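Local coordinates for extracellular solute-binding protein family 1 (Kribbella flavida, PDB 5IXP) that probably captures a solute outside the cell and delivers it to an ABC transporter for import, as solute-binding proteins of this family do, at residues F141-W144 against T145-F148; L169-E172 against A173-Q177; Q203-A206 against A207-D210; K225-T229 against D230-T234; E193-L196 against L197-W201. One frame throughout, in Å; residues are numbered along the deposited sequence. Where two conformers were deposited one is given.

In the fold
All five are local contacts whose segments join directly, so each closes no more than a turn or two of chain, and they follow one another in series without crossing. Contact 1 starts helix 144-157; contact 2 runs along helix 167-175 to its end; contact 5 starts helix 195-209 and contact 3 finishes it; contact 4 leads from helix 221-226 into strand 232-238 of the mixed sheet. Helix 167-175 lies against both neighbours: contact 2 touches contacts 1, 3 and 5, with Trp144 and Phe148 packing on it from one helix and Ile204 and Leu197 from the other. Tyr147 OH, hydrogen-bonded to Thr234 OG1, joins contact 1 to contact 4.

Contact 1: residues F141-W144 against T145-F148; sequences FPDW and TSYF
Asp143 and Ser146 grip each other through one carboxylate oxygen. Asp143 OD1 accepts from Ser146 N at 2.8 Å, nearly in line with its own C-O bond, and from Ser146 OG on the syn side, 33° out of the carboxylate plane. The carboxylate reaches forward because CG stands between the backbone N and the carbonyl carbon (chi1 49°), which brings this short group over the first turn. An aspartate suits this place: its charge should also favour the positive end of the helix dipole. Two backbone bonds continue the turn, Tyr147 N to Asp143 O at 3.0 Å and Phe148 N to Trp144 O at 2.9 Å.

Beside the cap, three rings meet. Tyr147 is the middle one: the CE3-CZ3 edge of Trp144 comes over its face, with Trp144 CE3 3.7 Å from Tyr147 CD2 and the planes at 81°. Its own edge, at CD1, is turned to the face of Phe141, where Tyr147 CD1 lies 3.9 Å from Phe141 CD1. Both pairs are T-shaped. Farther out, Trp144 NE1 bonds to Gln177 and Tyr147 OH to Thr234, so the polar ends of buried aromatic residues are satisfied, while Phe148 packs on helices 167-175 and 195-209. Together this is a side-chain N-cap at the start of helix 144-157, with the aromatic cluster of Phe141, Trp144 and Tyr147 packed beside it.

Contact 2: residues L169-E172 against A173-Q177; sequences LTWE and AMRNQ
Glu172 and Arg175, one helical turn apart, form a salt bridge with Glu172 OE2 2.9 Å from Arg175 NH1. The guanidinium nitrogen approaches from above the carboxylate, 48° out of its plane, and the two flat groups are tilted 35° to each other. A water joins the two ends, donating to Glu172 OE1 and accepting from Arg175 NH2 and, at 3.1 Å, from Asn176 ND2. Asn360 also bonds to Glu172 OE2, giving that oxygen a second partner.

Asn176 ND2 turns back to Glu172 O at 2.8 Å, where the backbone N of Asn176 adds a weak bond. An asparagine fits near the end of helix 167-175 because its amide supplies a donor to a carbonyl there, while its OD1 meets Lys352.

Arg175 leaves the backbone with CG opposite N (chi1 -165°) and bends at chi3, carrying its aliphatic part across Trp171. Arg175 CB makes a CH-pi contact over the five-membered ring, 4.3 Å from its centroid, and Arg175 CD lies 3.7 Å from Trp171 CZ2. Trp171 NE1 is held by Asn360 and its ring packs on Leu197 and Ile204. The selenomethionine chain of Met174 packs on Trp144 and Phe148.

Contact 3: residues Q203-A206 against A207-D210; sequences QIVA and ATED
The last two turns of helix 195-209 are the setting in which Val205 and Ala206 offer their carbonyls to the residues that end the helix. Val205 O is gripped twice. Glu209 N reaches it at 2.9 Å as the regular helical bond, and Thr208 OG1 adds a second bond at 2.6 Å, lying in the carbonyl plane on a lone pair. The hydroxyl gets there because OG1 occupies the space between the backbone N and the carbonyl carbon (chi1 68°), which leaves CG2 beside Ile204 O at 3.3 Å. Threonine thus places its hydroxyl on the preceding turn and its methyl beside the helix.

At the closing turn, Asp210 N makes the last helical bond, to Ala206 O at 3.0 Å with an N-H...O angle of 134°, before the chain leaves helical backbone angles at Asp210 itself. This is the C-terminal end of an alpha helix that lies against helices 144-157, 167-175 and 356-371. The small methyl of Ala207 allows close approach, meeting Phe148 and Phe164, and branched Ile204 fills the face toward Trp171 and Met174. Gln203 serves a polar role at the same interface, its NE2 bonding to Thr145 OG1.

Toward solvent, Glu209 runs out in an extended chain, and its OE2 passes across Val205 CG1 at 3.8 Å. That contact is between a carboxylate oxygen and a methyl, so it adds van der Waals contact without a polar bond. Val205 itself packs on Leu367, and Thr208 touches Asp371 at the end of helix 356-371.

Contact 4: residues K225-T229 against D230-T234; sequences KAFRT and DAFAT
Phe227 and Phe232 make the tight part of this contact. Phe232 presents its CZ edge to the face of Phe227, Phe232 CZ lying 3.7 Å from Phe227 CE1, with the centroids 5.1 Å apart and the planes at 86°: a T-shaped pair. Phe232 CG stands between the backbone N and the carbonyl carbon (chi1 51°), which swings its ring back toward the preceding turn. The small methyl of Ala226 lies beside both that ring, with Ala226 CB 4.0 Å from Phe232 CE2, and the methyl of Ala231. Trp223 adds another edge-to-face partner to Phe227, and helix 241-249 packs on it.

Between the apolar and polar parts sits a water, above the middle of the Phe232 ring. It accepts from Phe232 N and probably also donates to Ala226 O, though other acceptors compete for its protons.

The more open side is polar. Thr229, an exposed residue, closes the type I beta turn 226-229 and uses one hydroxyl twice: Thr229 OG1 donates to Ala226 O at 2.8 Å and accepts from Ala231 N at 3.1 Å. Asp230 points off to Arg121, with which it forms a salt bridge.

The chemistry therefore divides the work: apolar rings and methyls pack the end of helix 221-226 against the start of strand 232-238, while the threonine hydroxyl and the water bond to backbone groups at the turn and just after it.

Contact 5: residues E193-L196 against L197-W201; sequences ENEL and LKRTW
Asn194 caps the N terminus of helix 195-209, its side chain lying across the start of Leu197. With CG opposite the backbone N (chi1 -173°), Asn194 OD1 turns over the first turn and accepts weak bonds from Leu197 N at 3.3 Å and from Leu196 N. The other end of the amide is also used, since Asn194 ND2 donates to the carbonyls of Ala181 and Gln180. An asparagine is apt here because it can accept from the helix and donate to the neighbouring loop at once.

Leu197 also projects with CG opposite its N, sending its branches into the buried side against Trp171 and Tyr182. On the exposed side, Glu195 is extended and Arg199 is straight from CG to NE, so the two chains cross obliquely one turn apart. Their salt bridge is long, Glu195 OE2 to Arg199 NE at 3.7 Å, with the carboxylate and guanidinium planes 84° apart; such a pair probably contributes little directional hold. Lys198 curls at chi2 and chi4 to reach Asp202 and the ring of Trp381.

One turn further on, the regular helical bond runs from Thr200 N to Leu196 O at 2.9 Å.

Contact 1: residues F141-W144 against T145-F148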
loop_
_atom_site.group_PDB
_atom_site.type_symbol
_atom_site.label_atom_id
_atom_site.label_comp_id
_atom_site.label_asym_id
_atom_site.label_seq_id
_atom_site.Cartn_x
_atom_site.Cartn_y
_atom_site.Cartn_z
ATOM N N PHE A 141 5.648 -20.250 2.499
ATOM C CA PHE A 141 5.623 -18.955 3.186
ATOM C C PHE A 141 4.365 -18.664 3.994
ATOM O O PHE A 141 3.848 -17.546 3.897
ATOM C CB PHE A 141 5.746 -17.810 2.176
ATOM C CG PHE A 141 6.894 -17.940 1.237
ATOM C CD1 PHE A 141 8.110 -18.446 1.671
ATOM C CD2 PHE A 141 6.758 -17.554 -0.090
ATOM C CE1 PHE A 141 9.173 -18.568 0.795
ATOM C CE2 PHE A 141 7.820 -17.666 -0.966
ATOM C CZ PHE A 141 9.030 -18.182 -0.521
ATOM N N PRO A 142 3.843 -19.582 4.811
ATOM C CA PRO A 142 2.610 -19.237 5.541
ATOM C C PRO A 142 2.817 -18.121 6.558
ATOM O O PRO A 142 1.884 -17.348 6.819
ATOM C CB PRO A 142 2.214 -20.562 6.209
ATOM C CG PRO A 142 3.495 -21.272 6.403
ATOM C CD PRO A 142 4.318 -20.933 5.167
ATOM N N ASP A 143 4.024 -17.990 7.102
ATOM C CA ASP A 143 4.312 -16.999 8.125
ATOM C C ASP A 143 5.734 -16.491 7.927
ATOM O O ASP A 143 6.509 -17.041 7.138
ATOM C CB ASP A 143 4.120 -17.577 9.528
ATOM C CG ASP A 143 4.810 -18.906 9.707
ATOM O OD1 ASP A 143 6.006 -19.017 9.400
ATOM O OD2 ASP A 143 4.150 -19.855 10.160
ATOM N N TRP A 144 6.080 -15.434 8.665
ATOM C CA TRP A 144 7.376 -14.799 8.443
ATOM C C TRP A 144 8.520 -15.699 8.889
ATOM O O TRP A 144 9.582 -15.722 8.257
ATOM C CB TRP A 144 7.421 -13.437 9.143
ATOM C CG TRP A 144 6.512 -12.470 8.450
ATOM C CD1 TRP A 144 5.274 -12.047 8.863
ATOM C CD2 TRP A 144 6.742 -11.860 7.178
ATOM N NE1 TRP A 144 4.733 -11.193 7.930
ATOM C CE2 TRP A 144 5.612 -11.066 6.884
ATOM C CE3 TRP A 144 7.797 -11.908 6.256
ATOM C CZ2 TRP A 144 5.510 -10.314 5.703
ATOM C CZ3 TRP A 144 7.697 -11.172 5.086
ATOM C CH2 TRP A 144 6.565 -10.379 4.820
ATOM N N THR A 145 8.318 -16.464 9.957
ATOM C CA THR A 145 9.358 -17.398 10.385
ATOM C C THR A 145 9.701 -18.376 9.263
ATOM O O THR A 145 10.876 -18.613 8.964
ATOM C CB THR A 145 8.904 -18.131 11.644
ATOM O OG1 THR A 145 8.726 -17.179 12.700
ATOM C CG2 THR A 145 9.949 -19.149 12.074
ATOM N N SER A 146 8.677 -18.921 8.600
ATOM C CA SER A 146 8.912 -19.822 7.471
ATOM C C SER A 146 9.548 -19.093 6.290
ATOM O O SER A 146 10.386 -19.661 5.579
ATOM C CB SER A 146 7.599 -20.476 7.045
ATOM O OG SER A 146 7.045 -21.230 8.110
ATOM N N TYR A 147 9.141 -17.843 6.051
ATOM C CA TYR A 147 9.754 -17.050 4.987
ATOM C C TYR A 147 11.258 -16.884 5.214
ATOM O O TYR A 147 12.065 -17.096 4.299
ATOM C CB TYR A 147 9.046 -15.694 4.906
ATOM C CG TYR A 147 9.630 -14.710 3.923
ATOM C CD1 TYR A 147 9.347 -14.802 2.558
ATOM C CD2 TYR A 147 10.441 -13.675 4.361
ATOM C CE1 TYR A 147 9.871 -13.875 1.649
ATOM C CE2 TYR A 147 10.968 -12.749 3.474
ATOM C CZ TYR A 147 10.681 -12.855 2.125
ATOM O OH TYR A 147 11.205 -11.931 1.268
ATOM N N PHE A 148 11.658 -16.515 6.433
ATOM C CA PHE A 148 13.084 -16.342 6.707
ATOM C C PHE A 148 13.821 -17.678 6.729
ATOM O O PHE A 148 14.974 -17.763 6.289
ATOM C CB PHE A 148 13.278 -15.588 8.023
ATOM C CG PHE A 148 12.754 -14.164 7.984
ATOM C CD1 PHE A 148 13.153 -13.286 6.979
ATOM C CD2 PHE A 148 11.845 -13.719 8.935
ATOM C CE1 PHE A 148 12.662 -11.971 6.933
ATOM C CE2 PHE A 148 11.344 -12.416 8.896
ATOM C CZ PHE A 148 11.754 -11.533 7.897
#

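Contact 2: residues L169-E172 against A173-Q177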
loop_
_atom_site.group_PDB
_atom_site.type_symbol
_atom_site.label_atom_id
_atom_site.label_comp_id
_atom_site.label_asym_id
_atom_site.label_seq_id
_atom_site.Cartn_x
_atom_site.Cartn_y
_atom_site.Cartn_z
ATOM N N LEU A 169 11.805 -2.589 3.594
ATOM C CA LEU A 169 10.553 -3.025 2.967
ATOM C C LEU A 169 9.989 -4.270 3.647
ATOM O O LEU A 169 8.765 -4.423 3.736
ATOM C CB LEU A 169 10.730 -3.263 1.465
ATOM C CG LEU A 169 10.847 -2.008 0.586
ATOM C CD1 LEU A 169 10.659 -2.348 -0.894
ATOM C CD2 LEU A 169 9.859 -0.932 1.013
ATOM N N THR A 170 10.853 -5.156 4.152
ATOM C CA THR A 170 10.360 -6.288 4.930
ATOM C C THR A 170 9.688 -5.809 6.212
ATOM O O THR A 170 8.650 -6.348 6.626
ATOM C CB THR A 170 11.506 -7.255 5.245
ATOM O OG1 THR A 170 12.189 -7.609 4.034
ATOM C CG2 THR A 170 10.979 -8.521 5.922
ATOM N N TRP A 171 10.266 -4.789 6.848
ATOM C CA TRP A 171 9.658 -4.170 8.023
ATOM C C TRP A 171 8.284 -3.604 7.707
ATOM O O TRP A 171 7.332 -3.795 8.476
ATOM C CB TRP A 171 10.577 -3.065 8.547
ATOM C CG TRP A 171 9.951 -2.084 9.530
ATOM C CD1 TRP A 171 9.290 -0.918 9.232
ATOM C CD2 TRP A 171 9.973 -2.177 10.957
ATOM N NE1 TRP A 171 8.891 -0.289 10.393
ATOM C CE2 TRP A 171 9.301 -1.039 11.465
ATOM C CE3 TRP A 171 10.483 -3.118 11.856
ATOM C CZ2 TRP A 171 9.129 -0.820 12.836
ATOM C CZ3 TRP A 171 10.316 -2.895 13.221
ATOM C CH2 TRP A 171 9.643 -1.757 13.696
ATOM N N GLU A 172 8.169 -2.866 6.601
ATOM C CA GLU A 172 6.866 -2.332 6.217
ATOM C C GLU A 172 5.843 -3.451 6.098
ATOM O O GLU A 172 4.711 -3.328 6.585
ATOM C CB GLU A 172 6.974 -1.567 4.899
ATOM C CG GLU A 172 7.825 -0.307 4.987
ATOM C CD GLU A 172 7.138 0.782 5.809
ATOM O OE1 GLU A 172 6.275 1.506 5.259
ATOM O OE2 GLU A 172 7.427 0.890 7.015
ATOM N N ALA A 173 6.236 -4.562 5.475
ATOM C CA ALA A 173 5.307 -5.670 5.274
ATOM C C ALA A 173 4.865 -6.267 6.602
ATOM O O ALA A 173 3.670 -6.504 6.815
ATOM C CB ALA A 173 5.944 -6.734 4.383
HETATM N N MSE A 174 5.801 -6.483 7.522
HETATM C CA MSE A 174 5.465 -7.105 8.797
HETATM C C MSE A 174 4.763 -6.156 9.757
HETATM O O MSE A 174 3.783 -6.535 10.400
HETATM C CB MSE A 174 6.725 -7.652 9.470
HETATM C CG MSE A 174 7.422 -8.709 8.642
HETATM SE SE MSE A 174 8.982 -9.337 9.625
HETATM C CE MSE A 174 8.022 -10.105 11.156
ATOM N N ARG A 175 5.275 -4.929 9.876
ATOM C CA ARG A 175 4.729 -4.019 10.879
ATOM C C ARG A 175 3.259 -3.735 10.630
ATOM O O ARG A 175 2.471 -3.606 11.576
ATOM C CB ARG A 175 5.494 -2.703 10.902
ATOM C CG ARG A 175 5.177 -1.922 12.172
ATOM C CD ARG A 175 5.533 -0.478 12.044
ATOM N NE ARG A 175 4.595 0.263 11.207
ATOM C CZ ARG A 175 4.799 0.545 9.925
ATOM N NH1 ARG A 175 5.902 0.127 9.321
ATOM N NH2 ARG A 175 3.905 1.249 9.247
ATOM N N ASN A 176 2.870 -3.616 9.364
ATOM C CA ASN A 176 1.495 -3.242 9.076
ATOM C C ASN A 176 0.504 -4.356 9.368
ATOM O O ASN A 176 -0.702 -4.093 9.361
ATOM C CB ASN A 176 1.378 -2.783 7.627
ATOM C CG ASN A 176 1.847 -1.366 7.455
ATOM O OD1 ASN A 176 1.218 -0.440 7.958
ATOM N ND2 ASN A 176 2.966 -1.184 6.774
ATOM N N GLN A 177 0.976 -5.572 9.644
ATOM C CA GLN A 177 0.097 -6.663 10.043
ATOM C C GLN A 177 -0.189 -6.702 11.533
ATOM O O GLN A 177 -1.146 -7.369 11.941
ATOM C CB GLN A 177 0.699 -8.011 9.667
ATOM C CG GLN A 177 0.811 -8.255 8.199
ATOM C CD GLN A 177 1.403 -9.616 7.924
ATOM O OE1 GLN A 177 2.275 -10.078 8.657
ATOM N NE2 GLN A 177 0.918 -10.277 6.890
HETATM O O HOH W 1 3.974 1.783 6.748
#

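Contact 3: residues Q203-A206 against A207-D210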
loop_
_atom_site.group_PDB
_atom_site.type_symbol
_atom_site.label_atom_id
_atom_site.label_comp_id
_atom_site.label_asym_id
_atom_site.label_seq_id
_atom_site.Cartn_x
_atom_site.Cartn_y
_atom_site.Cartn_z
ATOM N N GLN A 203 13.606 -10.041 14.537
ATOM C CA GLN A 203 13.561 -11.076 13.508
ATOM C C GLN A 203 14.133 -10.573 12.184
ATOM O O GLN A 203 14.830 -11.318 11.482
ATOM C CB GLN A 203 12.125 -11.573 13.340
ATOM C CG GLN A 203 11.987 -12.811 12.485
ATOM C CD GLN A 203 10.602 -13.442 12.605
ATOM O OE1 GLN A 203 9.626 -12.763 12.926
ATOM N NE2 GLN A 203 10.518 -14.749 12.365
ATOM N N ILE A 204 13.850 -9.319 11.818
ATOM C CA ILE A 204 14.422 -8.777 10.590
ATOM C C ILE A 204 15.916 -8.544 10.751
ATOM O O ILE A 204 16.696 -8.808 9.829
ATOM C CB ILE A 204 13.697 -7.486 10.181
ATOM C CG1 ILE A 204 12.231 -7.794 9.944
ATOM C CG2 ILE A 204 14.325 -6.885 8.916
ATOM C CD1 ILE A 204 11.416 -6.554 9.677
ATOM N N VAL A 205 16.339 -8.020 11.905
ATOM C CA VAL A 205 17.770 -7.842 12.135
ATOM C C VAL A 205 18.493 -9.181 12.033
ATOM O O VAL A 205 19.554 -9.284 11.403
ATOM C CB VAL A 205 18.019 -7.159 13.492
ATOM C CG1 VAL A 205 19.490 -7.243 13.866
ATOM C CG2 VAL A 205 17.564 -5.697 13.435
ATOM N N ALA A 206 17.918 -10.235 12.615
ATOM C CA ALA A 206 18.555 -11.544 12.513
ATOM C C ALA A 206 18.663 -11.985 11.058
ATOM O O ALA A 206 19.672 -12.572 10.652
ATOM C CB ALA A 206 17.793 -12.574 13.345
ATOM N N ALA A 207 17.639 -11.688 10.249
ATOM C CA ALA A 207 17.709 -11.994 8.824
ATOM C C ALA A 207 18.857 -11.245 8.151
ATOM O O ALA A 207 19.571 -11.817 7.315
ATOM C CB ALA A 207 16.376 -11.657 8.148
ATOM N N THR A 208 19.050 -9.961 8.489
ATOM C CA THR A 208 20.167 -9.223 7.900
ATOM C C THR A 208 21.496 -9.820 8.336
ATOM O O THR A 208 22.438 -9.903 7.541
ATOM C CB THR A 208 20.117 -7.728 8.261
ATOM O OG1 THR A 208 20.375 -7.533 9.662
ATOM C CG2 THR A 208 18.773 -7.108 7.883
ATOM N N GLU A 209 21.591 -10.248 9.594
ATOM C CA GLU A 209 22.821 -10.892 10.045
ATOM C C GLU A 209 23.056 -12.215 9.327
ATOM O O GLU A 209 24.203 -12.663 9.211
ATOM C CB GLU A 209 22.781 -11.102 11.555
ATOM C CG GLU A 209 22.807 -9.811 12.334
ATOM C CD GLU A 209 22.533 -10.014 13.804
ATOM O OE1 GLU A 209 22.083 -11.121 14.181
ATOM O OE2 GLU A 209 22.771 -9.064 14.581
ATOM N N ASP A 210 21.999 -12.852 8.846
ATOM C CA ASP A 210 22.125 -14.088 8.092
ATOM C C ASP A 210 22.329 -13.845 6.601
ATOM O O ASP A 210 22.315 -14.805 5.826
ATOM C CB ASP A 210 20.899 -14.974 8.326
ATOM C CG ASP A 210 20.776 -15.431 9.773
ATOM O OD1 ASP A 210 21.821 -15.527 10.452
ATOM O OD2 ASP A 210 19.641 -15.696 10.231
#

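Contact 4: residues K225-T229 against D230-T234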
loop_
_atom_site.group_PDB
_atom_site.type_symbol
_atom_site.label_atom_id
_atom_site.label_comp_id
_atom_site.label_asym_id
_atom_site.label_seq_id
_atom_site.Cartn_x
_atom_site.Cartn_y
_atom_site.Cartn_z
ATOM N N LYS A 225 18.803 -0.554 -10.656
ATOM C CA LYS A 225 19.758 -1.311 -11.461
ATOM C C LYS A 225 19.837 -2.767 -11.020
ATOM O O LYS A 225 20.099 -3.651 -11.841
ATOM C CB LYS A 225 21.144 -0.669 -11.387
ATOM C CG LYS A 225 21.198 0.797 -11.836
ATOM C CD LYS A 225 20.132 1.125 -12.879
ATOM C CE LYS A 225 19.703 2.592 -12.798
ATOM N NZ LYS A 225 19.139 3.090 -14.092
ATOM N N ALA A 226 19.595 -3.041 -9.737
ATOM C CA ALA A 226 19.769 -4.399 -9.233
ATOM C C ALA A 226 18.762 -5.380 -9.820
ATOM O O ALA A 226 18.973 -6.598 -9.722
ATOM C CB ALA A 226 19.680 -4.402 -7.714
ATOM N N PHE A 227 17.682 -4.890 -10.439
ATOM C CA PHE A 227 16.754 -5.805 -11.092
ATOM C C PHE A 227 17.363 -6.495 -12.303
ATOM O O PHE A 227 16.796 -7.486 -12.780
ATOM C CB PHE A 227 15.468 -5.073 -11.488
ATOM C CG PHE A 227 14.528 -4.842 -10.333
ATOM C CD1 PHE A 227 13.612 -5.824 -9.963
ATOM C CD2 PHE A 227 14.574 -3.655 -9.600
ATOM C CE1 PHE A 227 12.746 -5.624 -8.885
ATOM C CE2 PHE A 227 13.707 -3.442 -8.521
ATOM C CZ PHE A 227 12.790 -4.428 -8.167
ATOM N N ARG A 228 18.499 -6.009 -12.806
ATOM C CA ARG A 228 19.198 -6.652 -13.908
ATOM C C ARG A 228 20.341 -7.538 -13.425
ATOM O O ARG A 228 21.276 -7.804 -14.183
ATOM C CB ARG A 228 19.707 -5.601 -14.898
ATOM C CG ARG A 228 18.624 -5.054 -15.837
ATOM C CD ARG A 228 18.450 -3.552 -15.695
ATOM N NE ARG A 228 19.721 -2.846 -15.539
ATOM C CZ ARG A 228 19.873 -1.524 -15.640
ATOM N NH1 ARG A 228 18.827 -0.739 -15.876
ATOM N NH2 ARG A 228 21.077 -0.975 -15.482
ATOM N N THR A 229 20.283 -7.984 -12.170
ATOM C CA THR A 229 21.304 -8.816 -11.547
ATOM C C THR A 229 20.608 -9.908 -10.741
ATOM O O THR A 229 19.375 -9.953 -10.646
ATOM C CB THR A 229 22.208 -8.014 -10.603
ATOM O OG1 THR A 229 21.475 -7.711 -9.406
ATOM C CG2 THR A 229 22.684 -6.712 -11.253
ATOM N N ASP A 230 21.411 -10.777 -10.119
ATOM C CA ASP A 230 20.895 -11.795 -9.213
ATOM C C ASP A 230 20.861 -11.325 -7.760
ATOM O O ASP A 230 20.937 -12.157 -6.851
ATOM C CB ASP A 230 21.728 -13.075 -9.336
ATOM C CG ASP A 230 21.659 -13.688 -10.724
ATOM O OD1 ASP A 230 20.750 -13.316 -11.503
ATOM O OD2 ASP A 230 22.514 -14.550 -11.033
ATOM N N ALA A 231 20.724 -10.015 -7.521
ATOM C CA ALA A 231 20.925 -9.468 -6.179
ATOM C C ALA A 231 19.908 -9.995 -5.164
ATOM O O ALA A 231 20.263 -10.230 -4.001
ATOM C CB ALA A 231 20.881 -7.943 -6.215
ATOM N N PHE A 232 18.641 -10.154 -5.556
ATOM C CA PHE A 232 17.648 -10.649 -4.600
ATOM C C PHE A 232 16.619 -11.530 -5.300
ATOM O O PHE A 232 16.329 -11.350 -6.487
ATOM C CB PHE A 232 16.943 -9.503 -3.846
ATOM C CG PHE A 232 16.385 -8.433 -4.739
ATOM C CD1 PHE A 232 15.098 -8.529 -5.243
ATOM C CD2 PHE A 232 17.147 -7.316 -5.067
ATOM C CE1 PHE A 232 14.580 -7.525 -6.070
ATOM C CE2 PHE A 232 16.638 -6.318 -5.895
ATOM C CZ PHE A 232 15.350 -6.425 -6.396
ATOM N N ALA A 233 16.048 -12.473 -4.536
ATOM C CA ALA A 233 15.215 -13.530 -5.100
ATOM C C ALA A 233 13.723 -13.391 -4.824
ATOM O O ALA A 233 12.935 -14.070 -5.495
ATOM C CB ALA A 233 15.670 -14.908 -4.584
ATOM N N THR A 234 13.308 -12.572 -3.849
ATOM C CA THR A 234 11.890 -12.389 -3.544
ATOM C C THR A 234 11.601 -10.925 -3.227
ATOM O O THR A 234 12.498 -10.152 -2.874
ATOM C CB THR A 234 11.415 -13.220 -2.343
ATOM O OG1 THR A 234 11.970 -12.666 -1.138
ATOM C CG2 THR A 234 11.828 -14.696 -2.463
HETATM O O HOH W 2 17.889 -8.862 -8.224
#

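Contact 5: residues E193-L196 against L197-W201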
loop_
_atom_site.group_PDB
_atom_site.type_symbol
_atom_site.label_atom_id
_atom_site.label_comp_id
_atom_site.label_asym_id
_atom_site.label_seq_id
_atom_site.Cartn_x
_atom_site.Cartn_y
_atom_site.Cartn_z
ATOM N N GLU A 193 6.492 0.483 24.522
ATOM C CA GLU A 193 5.879 -0.514 25.391
ATOM C C GLU A 193 5.326 -1.705 24.615
ATOM O O GLU A 193 4.535 -2.482 25.158
ATOM C CB GLU A 193 4.770 0.126 26.225
ATOM C CG GLU A 193 5.280 1.120 27.245
ATOM C CD GLU A 193 4.166 1.879 27.933
ATOM O OE1 GLU A 193 2.995 1.749 27.510
ATOM O OE2 GLU A 193 4.459 2.610 28.905
ATOM N N ASN A 194 5.722 -1.865 23.359
ATOM C CA ASN A 194 5.174 -2.892 22.476
ATOM C C ASN A 194 6.271 -3.915 22.195
ATOM O O ASN A 194 7.127 -3.692 21.334
ATOM C CB ASN A 194 4.662 -2.252 21.192
ATOM C CG ASN A 194 3.919 -3.229 20.299
ATOM O OD1 ASN A 194 3.954 -4.448 20.508
ATOM N ND2 ASN A 194 3.247 -2.692 19.282
ATOM N N GLU A 195 6.243 -5.044 22.915
ATOM C CA GLU A 195 7.284 -6.049 22.713
ATOM C C GLU A 195 7.157 -6.718 21.348
ATOM O O GLU A 195 8.163 -7.154 20.782
ATOM C CB GLU A 195 7.263 -7.103 23.833
ATOM C CG GLU A 195 8.521 -8.006 23.832
ATOM C CD GLU A 195 8.538 -9.093 24.919
ATOM O OE1 GLU A 195 7.684 -9.060 25.835
ATOM O OE2 GLU A 195 9.417 -9.988 24.850
ATOM N N LEU A 196 5.946 -6.793 20.792
ATOM C CA LEU A 196 5.803 -7.389 19.467
ATOM C C LEU A 196 6.530 -6.571 18.411
ATOM O O LEU A 196 7.074 -7.129 17.451
ATOM C CB LEU A 196 4.330 -7.534 19.100
ATOM C CG LEU A 196 3.925 -8.981 18.851
ATOM C CD1 LEU A 196 2.539 -9.028 18.285
ATOM C CD2 LEU A 196 4.911 -9.670 17.924
ATOM N N LEU A 197 6.555 -5.252 18.577
ATOM C CA LEU A 197 7.330 -4.396 17.690
ATOM C C LEU A 197 8.821 -4.727 17.770
ATOM O O LEU A 197 9.498 -4.859 16.742
ATOM C CB LEU A 197 7.070 -2.943 18.065
ATOM C CG LEU A 197 7.406 -1.818 17.110
ATOM C CD1 LEU A 197 6.577 -1.943 15.828
ATOM C CD2 LEU A 197 7.124 -0.496 17.829
ATOM N N LYS A 198 9.351 -4.868 18.988
ATOM C CA LYS A 198 10.755 -5.248 19.139
ATOM C C LYS A 198 11.004 -6.651 18.593
ATOM O O LYS A 198 12.057 -6.918 18.005
ATOM C CB LYS A 198 11.180 -5.149 20.608
ATOM C CG LYS A 198 12.675 -5.477 20.893
ATOM C CD LYS A 198 13.620 -4.700 19.962
ATOM C CE LYS A 198 15.030 -4.506 20.556
ATOM N NZ LYS A 198 15.781 -5.771 20.823
ATOM N N ARG A 199 10.040 -7.562 18.756
ATOM C CA ARG A 199 10.246 -8.902 18.218
ATOM C C ARG A 199 10.319 -8.878 16.696
ATOM O O ARG A 199 11.110 -9.618 16.095
ATOM C CB ARG A 199 9.154 -9.853 18.707
ATOM C CG ARG A 199 9.488 -10.427 20.073
ATOM C CD ARG A 199 8.627 -11.611 20.446
ATOM N NE ARG A 199 8.858 -11.996 21.831
ATOM C CZ ARG A 199 8.411 -13.124 22.371
ATOM N NH1 ARG A 199 7.712 -13.979 21.633
ATOM N NH2 ARG A 199 8.665 -13.400 23.645
ATOM N N THR A 200 9.489 -8.043 16.061
ATOM C CA THR A 200 9.569 -7.840 14.619
ATOM C C THR A 200 10.938 -7.310 14.221
ATOM O O THR A 200 11.578 -7.822 13.293
ATOM C CB THR A 200 8.472 -6.868 14.181
ATOM O OG1 THR A 200 7.192 -7.414 14.515
ATOM C CG2 THR A 200 8.541 -6.598 12.685
ATOM N N TRP A 201 11.388 -6.260 14.909
ATOM C CA TRP A 201 12.733 -5.726 14.706
ATOM C C TRP A 201 13.784 -6.826 14.834
ATOM O O TRP A 201 14.635 -7.000 13.951
ATOM C CB TRP A 201 12.977 -4.607 15.726
ATOM C CG TRP A 201 14.380 -4.044 15.787
ATOM C CD1 TRP A 201 15.447 -4.554 16.486
ATOM C CD2 TRP A 201 14.847 -2.833 15.177
ATOM N NE1 TRP A 201 16.551 -3.746 16.325
ATOM C CE2 TRP A 201 16.210 -2.682 15.530
ATOM C CE3 TRP A 201 14.247 -1.862 14.363
ATOM C CZ2 TRP A 201 16.985 -1.596 15.093
ATOM C CZ3 TRP A 201 15.018 -0.788 13.922
ATOM C CH2 TRP A 201 16.373 -0.665 14.287
#